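Local coordinates for thiamine-monophosphate kinase (Aquifex aeolicus, PDB 1VQV), which catalyses the ATP-dependent phosphorylation of thiamine monophosphate to thiamine diphosphate, the active form of vitamin B1, and works as a homodimer, at residues G224-I229 and V285-G290; G148-V153 and H268-W273. All blocks are in the same frame, centred on the assembly; numbering follows the deposited sequence.

Interaction 1: G224-I229 and V285-G290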
loop_
_atom_site.group_PDB
_atom_site.type_symbol
_atom_site.label_atom_id
_atom_site.label_comp_id
_atom_site.label_asym_id
_atom_site.label_seq_id
_atom_site.Cartn_x
_atom_site.Cartn_y
_atom_site.Cartn_z
ATOM N N GLY B 224 2.822 -30.719 0.007
ATOM C CA GLY B 224 3.525 -31.990 -0.041
ATOM C C GLY B 224 3.077 -32.953 -1.116
ATOM O O GLY B 224 3.564 -34.089 -1.178
ATOM N N VAL B 225 2.178 -32.495 -1.978
ATOM C CA VAL B 225 1.660 -33.345 -3.039
ATOM C C VAL B 225 2.431 -33.215 -4.349
ATOM O O VAL B 225 3.273 -32.336 -4.503
ATOM C CB VAL B 225 0.143 -33.080 -3.259
ATOM C CG1 VAL B 225 -0.079 -31.798 -4.052
ATOM C CG2 VAL B 225 -0.488 -34.272 -3.942
ATOM N N LYS B 226 2.150 -34.124 -5.273
ATOM C CA LYS B 226 2.781 -34.165 -6.587
ATOM C C LYS B 226 1.664 -33.963 -7.620
ATOM O O LYS B 226 0.612 -34.604 -7.510
ATOM C CB LYS B 226 3.454 -35.535 -6.765
ATOM C CG LYS B 226 3.931 -35.900 -8.172
ATOM C CD LYS B 226 4.516 -37.318 -8.199
ATOM C CE LYS B 226 4.917 -37.762 -9.622
ATOM N NZ LYS B 226 3.766 -37.717 -10.586
ATOM N N ILE B 227 1.877 -33.083 -8.602
ATOM C CA ILE B 227 0.858 -32.808 -9.622
ATOM C C ILE B 227 1.235 -33.308 -11.014
ATOM O O ILE B 227 2.404 -33.251 -11.414
ATOM C CB ILE B 227 0.531 -31.272 -9.699
ATOM C CG1 ILE B 227 -0.313 -30.867 -8.487
ATOM C CG2 ILE B 227 -0.188 -30.921 -11.003
ATOM C CD1 ILE B 227 -0.844 -29.451 -8.542
ATOM N N GLU B 228 0.233 -33.793 -11.747
ATOM C CA GLU B 228 0.430 -34.301 -13.100
ATOM C C GLU B 228 -0.497 -33.578 -14.077
ATOM O O GLU B 228 -1.725 -33.689 -13.975
ATOM C CB GLU B 228 0.127 -35.798 -13.151
ATOM C CG GLU B 228 0.755 -36.617 -12.035
ATOM C CD GLU B 228 0.342 -38.081 -12.096
ATOM O OE1 GLU B 228 -0.758 -38.374 -12.633
ATOM O OE2 GLU B 228 1.115 -38.925 -11.592
ATOM N N ILE B 229 0.101 -32.879 -15.041
ATOM C CA ILE B 229 -0.644 -32.112 -16.044
ATOM C C ILE B 229 -0.458 -32.661 -17.466
ATOM O O ILE B 229 0.638 -33.050 -17.855
ATOM C CB ILE B 229 -0.183 -30.622 -16.035
ATOM C CG1 ILE B 229 -0.474 -29.974 -14.675
ATOM C CG2 ILE B 229 -0.877 -29.837 -17.137
ATOM C CD1 ILE B 229 0.133 -28.577 -14.546
ATOM N N VAL B 285 -3.966 -34.673 -9.063
ATOM C CA VAL B 285 -3.138 -34.592 -7.864
ATOM C C VAL B 285 -2.964 -36.035 -7.371
ATOM O O VAL B 285 -3.942 -36.790 -7.249
ATOM C CB VAL B 285 -3.815 -33.733 -6.762
ATOM C CG1 VAL B 285 -3.065 -33.860 -5.472
ATOM C CG2 VAL B 285 -3.847 -32.285 -7.180
ATOM N N GLU B 286 -1.713 -36.409 -7.110
ATOM C CA GLU B 286 -1.377 -37.758 -6.669
ATOM C C GLU B 286 -0.115 -37.802 -5.828
ATOM O O GLU B 286 0.452 -36.767 -5.449
ATOM C CB GLU B 286 -1.110 -38.675 -7.865
ATOM C CG GLU B 286 -2.290 -38.975 -8.773
ATOM C CD GLU B 286 -1.957 -40.022 -9.857
ATOM O OE1 GLU B 286 -2.803 -40.234 -10.758
ATOM O OE2 GLU B 286 -0.857 -40.638 -9.807
ATOM N N GLU B 287 0.322 -39.038 -5.583
ATOM C CA GLU B 287 1.545 -39.364 -4.854
ATOM C C GLU B 287 2.223 -38.231 -4.076
ATOM O O GLU B 287 1.703 -37.777 -3.058
ATOM C CB GLU B 287 2.536 -39.969 -5.839
ATOM C CG GLU B 287 1.954 -41.096 -6.677
ATOM C CD GLU B 287 2.904 -41.503 -7.789
ATOM O OE1 GLU B 287 3.162 -40.659 -8.684
ATOM O OE2 GLU B 287 3.397 -42.659 -7.774
ATOM N N GLY B 288 3.398 -37.790 -4.519
ATOM C CA GLY B 288 4.050 -36.700 -3.809
ATOM C C GLY B 288 5.343 -36.164 -4.414
ATOM O O GLY B 288 6.040 -36.859 -5.160
ATOM N N GLU B 289 5.646 -34.912 -4.074
ATOM C CA GLU B 289 6.853 -34.181 -4.467
ATOM C C GLU B 289 6.859 -33.158 -5.614
ATOM O O GLU B 289 7.000 -31.952 -5.337
ATOM C CB GLU B 289 8.030 -35.163 -4.588
ATOM C CG GLU B 289 8.097 -36.058 -3.306
ATOM C CD GLU B 289 9.458 -36.061 -2.639
ATOM O OE1 GLU B 289 10.341 -36.714 -3.217
ATOM O OE2 GLU B 289 9.664 -35.416 -1.581
ATOM N N GLY B 290 6.708 -33.569 -6.876
ATOM C CA GLY B 290 6.774 -32.564 -7.939
ATOM C C GLY B 290 5.779 -32.515 -9.086
ATOM O O GLY B 290 4.883 -33.361 -9.187
HETATM O O HOH W 1 2.231 -42.091 -10.663
#

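Interaction 2: G148-V153 and H268-W273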
loop_
_atom_site.group_PDB
_atom_site.type_symbol
_atom_site.label_atom_id
_atom_site.label_comp_id
_atom_site.label_asym_id
_atom_site.label_seq_id
_atom_site.Cartn_x
_atom_site.Cartn_y
_atom_site.Cartn_z
ATOM N N GLY B 148 -6.318 -37.388 -5.153
ATOM C CA GLY B 148 -7.542 -37.660 -5.876
ATOM C C GLY B 148 -8.072 -36.414 -6.563
ATOM O O GLY B 148 -8.798 -36.526 -7.548
ATOM N N ASP B 149 -7.717 -35.227 -6.063
ATOM C CA ASP B 149 -8.187 -33.970 -6.666
ATOM C C ASP B 149 -7.802 -33.809 -8.131
ATOM O O ASP B 149 -6.683 -34.151 -8.530
ATOM C CB ASP B 149 -7.622 -32.732 -5.936
ATOM C CG ASP B 149 -8.426 -32.330 -4.711
ATOM O OD1 ASP B 149 -9.626 -32.668 -4.625
ATOM O OD2 ASP B 149 -7.851 -31.647 -3.838
ATOM N N SER B 150 -8.726 -33.285 -8.930
ATOM C CA SER B 150 -8.400 -32.999 -10.320
ATOM C C SER B 150 -7.807 -31.580 -10.285
ATOM O O SER B 150 -7.928 -30.873 -9.272
ATOM C CB SER B 150 -9.642 -33.043 -11.210
ATOM O OG SER B 150 -9.966 -34.383 -11.561
ATOM N N VAL B 151 -7.135 -31.167 -11.353
ATOM C CA VAL B 151 -6.557 -29.826 -11.360
ATOM C C VAL B 151 -7.197 -28.996 -12.472
ATOM O O VAL B 151 -7.118 -29.347 -13.646
ATOM C CB VAL B 151 -5.009 -29.882 -11.531
ATOM C CG1 VAL B 151 -4.405 -28.488 -11.351
ATOM C CG2 VAL B 151 -4.411 -30.848 -10.511
ATOM N N PHE B 152 -7.850 -27.906 -12.087
ATOM C CA PHE B 152 -8.517 -27.032 -13.053
ATOM C C PHE B 152 -7.885 -25.653 -13.144
ATOM O O PHE B 152 -7.166 -25.226 -12.233
ATOM C CB PHE B 152 -9.992 -26.803 -12.689
ATOM C CG PHE B 152 -10.779 -28.053 -12.479
ATOM C CD1 PHE B 152 -10.691 -28.754 -11.277
ATOM C CD2 PHE B 152 -11.625 -28.524 -13.476
ATOM C CE1 PHE B 152 -11.444 -29.919 -11.067
ATOM C CE2 PHE B 152 -12.378 -29.682 -13.282
ATOM C CZ PHE B 152 -12.289 -30.382 -12.072
ATOM N N VAL B 153 -8.165 -24.975 -14.256
ATOM C CA VAL B 153 -7.735 -23.599 -14.494
ATOM C C VAL B 153 -8.921 -22.924 -15.175
ATOM O O VAL B 153 -9.677 -23.563 -15.899
ATOM C CB VAL B 153 -6.479 -23.453 -15.422
ATOM C CG1 VAL B 153 -5.286 -24.144 -14.803
ATOM C CG2 VAL B 153 -6.768 -23.984 -16.825
ATOM N N HIS B 268 -9.946 -29.766 -6.718
ATOM C CA HIS B 268 -11.064 -30.393 -6.039
ATOM C C HIS B 268 -11.527 -31.635 -6.807
ATOM O O HIS B 268 -11.135 -31.844 -7.959
ATOM C CB HIS B 268 -12.213 -29.389 -5.816
ATOM C CG HIS B 268 -12.823 -28.834 -7.071
ATOM N ND1 HIS B 268 -13.262 -29.629 -8.107
ATOM C CD2 HIS B 268 -13.193 -27.570 -7.390
ATOM C CE1 HIS B 268 -13.883 -28.880 -9.004
ATOM N NE2 HIS B 268 -13.856 -27.629 -8.590
ATOM N N PRO B 269 -12.328 -32.507 -6.161
ATOM C CA PRO B 269 -12.800 -33.711 -6.860
ATOM C C PRO B 269 -13.521 -33.394 -8.185
ATOM O O PRO B 269 -14.244 -32.400 -8.291
ATOM C CB PRO B 269 -13.699 -34.398 -5.815
ATOM C CG PRO B 269 -14.090 -33.284 -4.878
ATOM C CD PRO B 269 -12.831 -32.465 -4.775
ATOM N N LYS B 270 -13.308 -34.244 -9.188
ATOM C CA LYS B 270 -13.894 -34.044 -10.514
ATOM C C LYS B 270 -15.407 -33.894 -10.524
ATOM O O LYS B 270 -15.971 -33.186 -11.361
ATOM C CB LYS B 270 -13.502 -35.192 -11.435
ATOM C CG LYS B 270 -14.162 -35.123 -12.777
ATOM C CD LYS B 270 -13.535 -36.120 -13.730
ATOM C CE LYS B 270 -14.058 -35.921 -15.153
ATOM N NZ LYS B 270 -13.167 -36.615 -16.116
ATOM N N GLU B 271 -16.055 -34.576 -9.592
ATOM C CA GLU B 271 -17.498 -34.539 -9.462
ATOM C C GLU B 271 -18.058 -33.101 -9.362
ATOM O O GLU B 271 -19.202 -32.838 -9.743
ATOM C CB GLU B 271 -17.912 -35.371 -8.226
ATOM C CG GLU B 271 -16.732 -35.872 -7.328
ATOM C CD GLU B 271 -17.117 -35.990 -5.823
ATOM O OE1 GLU B 271 -17.720 -35.020 -5.297
ATOM O OE2 GLU B 271 -16.813 -37.029 -5.165
ATOM N N ARG B 272 -17.249 -32.155 -8.902
ATOM C CA ARG B 272 -17.747 -30.789 -8.726
ATOM C C ARG B 272 -17.570 -29.718 -9.820
ATOM O O ARG B 272 -17.284 -28.557 -9.502
ATOM C CB ARG B 272 -17.222 -30.234 -7.398
ATOM C CG ARG B 272 -18.048 -30.644 -6.213
ATOM C CD ARG B 272 -17.404 -31.736 -5.360
ATOM N NE ARG B 272 -18.129 -31.848 -4.094
ATOM C CZ ARG B 272 -17.561 -31.936 -2.889
ATOM N NH1 ARG B 272 -16.230 -31.940 -2.771
ATOM N NH2 ARG B 272 -18.330 -31.978 -1.793
ATOM N N TRP B 273 -17.747 -30.068 -11.093
ATOM C CA TRP B 273 -17.620 -29.037 -12.128
ATOM C C TRP B 273 -18.922 -28.246 -12.243
ATOM O O TRP B 273 -20.017 -28.807 -12.140
ATOM C CB TRP B 273 -17.225 -29.624 -13.504
ATOM C CG TRP B 273 -18.038 -30.797 -14.025
ATOM C CD1 TRP B 273 -17.773 -32.124 -13.838
ATOM C CD2 TRP B 273 -19.213 -30.735 -14.851
ATOM N NE1 TRP B 273 -18.707 -32.895 -14.494
ATOM C CE2 TRP B 273 -19.603 -32.075 -15.117
ATOM C CE3 TRP B 273 -19.974 -29.684 -15.380
ATOM C CZ2 TRP B 273 -20.724 -32.389 -15.907
ATOM C CZ3 TRP B 273 -21.088 -29.995 -16.162
ATOM C CH2 TRP B 273 -21.455 -31.343 -16.412
#

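Interaction 1: G224-I229 and V285-G290
Val225 meets Val285 through methyl groups, the two side chains crossing at about a right angle; branched and apolar, both suit this buried spot. At Lys226 the backbones pair: Lys226 N donates to Glu286 O (3.1 Å), and Glu286 N returns a nearly straight bond to Lys226 O (3.0 Å, N-H...O 173°). The lysine leaves on the same face of the sheet as Glu286. Its CG lies anti to the backbone N (chi1 168°), and the long aliphatic chain runs beside Glu287 and points the same way. Lys226 NZ forms salt bridges with Glu228 OE2 (3.1 Å) and, more loosely, with Glu287 OE1 (3.6 Å); Lys226 also makes a cation-pi contact with Phe292. On the other face Ile227 opposes Val285 in a non-hydrogen-bonded pair, Ile227 CG1 lying 4.0 Å from Val285 CG2, and helix 212-222 covers the isoleucine through Leu219. Glu228 then brings OE2 to 3.2 Å from Glu286 OE2, the carboxylate planes 52° apart. If both are ionised they would repel, and Lys226 and Arg284, the latter in a salt bridge with Glu286, would ease this. Glycine suits position 288, where a CB would approach Gly224 O. Loop 287-290 passes the end of strand 226-229, which thus lies between the antiparallel strands 280-286 and 291-293, as in a psi-loop.

Interaction 2: G148-V153 and H268-W273
His268 CG, placed between its backbone N and carbonyl carbon (chi1 62°), and Phe152 CG, anti to its carbonyl carbon (chi1 -53°), start the two rings toward each other. They meet obliquely, planes at 41°, with Phe152 CE1 3.4 Å from His268 CE1. Phe152 CD1 lies over one imidazole face and Arg272 CB over the opposite one, both toward the rim. The imidazole is gripped at both nitrogens: His268 ND1 donates to Pro269 O (2.9 Å), and NE2 hydrogen-bonds His197. Histidine suits the place, being flat yet polar along its rim. Pro269 O also accepts from Arg272 N, from the other side of its carbonyl plane, which closes a turn. Between the backbones, Ser150 N gives its hydrogen to His268 O at 3.0 Å, and His268 N makes a weak bond to Ser150 O at 3.4 Å. Asp149 OD1 lies against His268 CA and Pro269 CD, while OD2 is hydrogen-bonded to Asn203 and Thr267. Pro269 has no N-H to offer Asp149 OD1, 3.1 Å from its N. This is an antiparallel strand pair, 150-153 with 263-268, followed by a beta turn whose histidine is wedged between an aromatic and an arginine side chain.

In the fold
Interactions 1 and 2 belong to one mixed sheet, their centres 14 Å apart, and strand 280-286 joins them. Val285, which faces Ile227 in interaction 1, turns its backbone to the 148-153 segment on its other edge: Val285 N lies 2.8 Å from Asp149 O and Val285 O 3.2 Å from Gly148 N, both probable hydrogen bonds. Side chains continue the link, with Val285 CG2 3.7 Å from Val151 CG2. Across the sheet the order is 263-268, 150-153, 280-286, 226-229, so each strand lies beside neighbours distant in sequence. The side chain of Arg142, which binds ATP, is about 10 Å from that of Val225 and about 12 Å from that of Asp149.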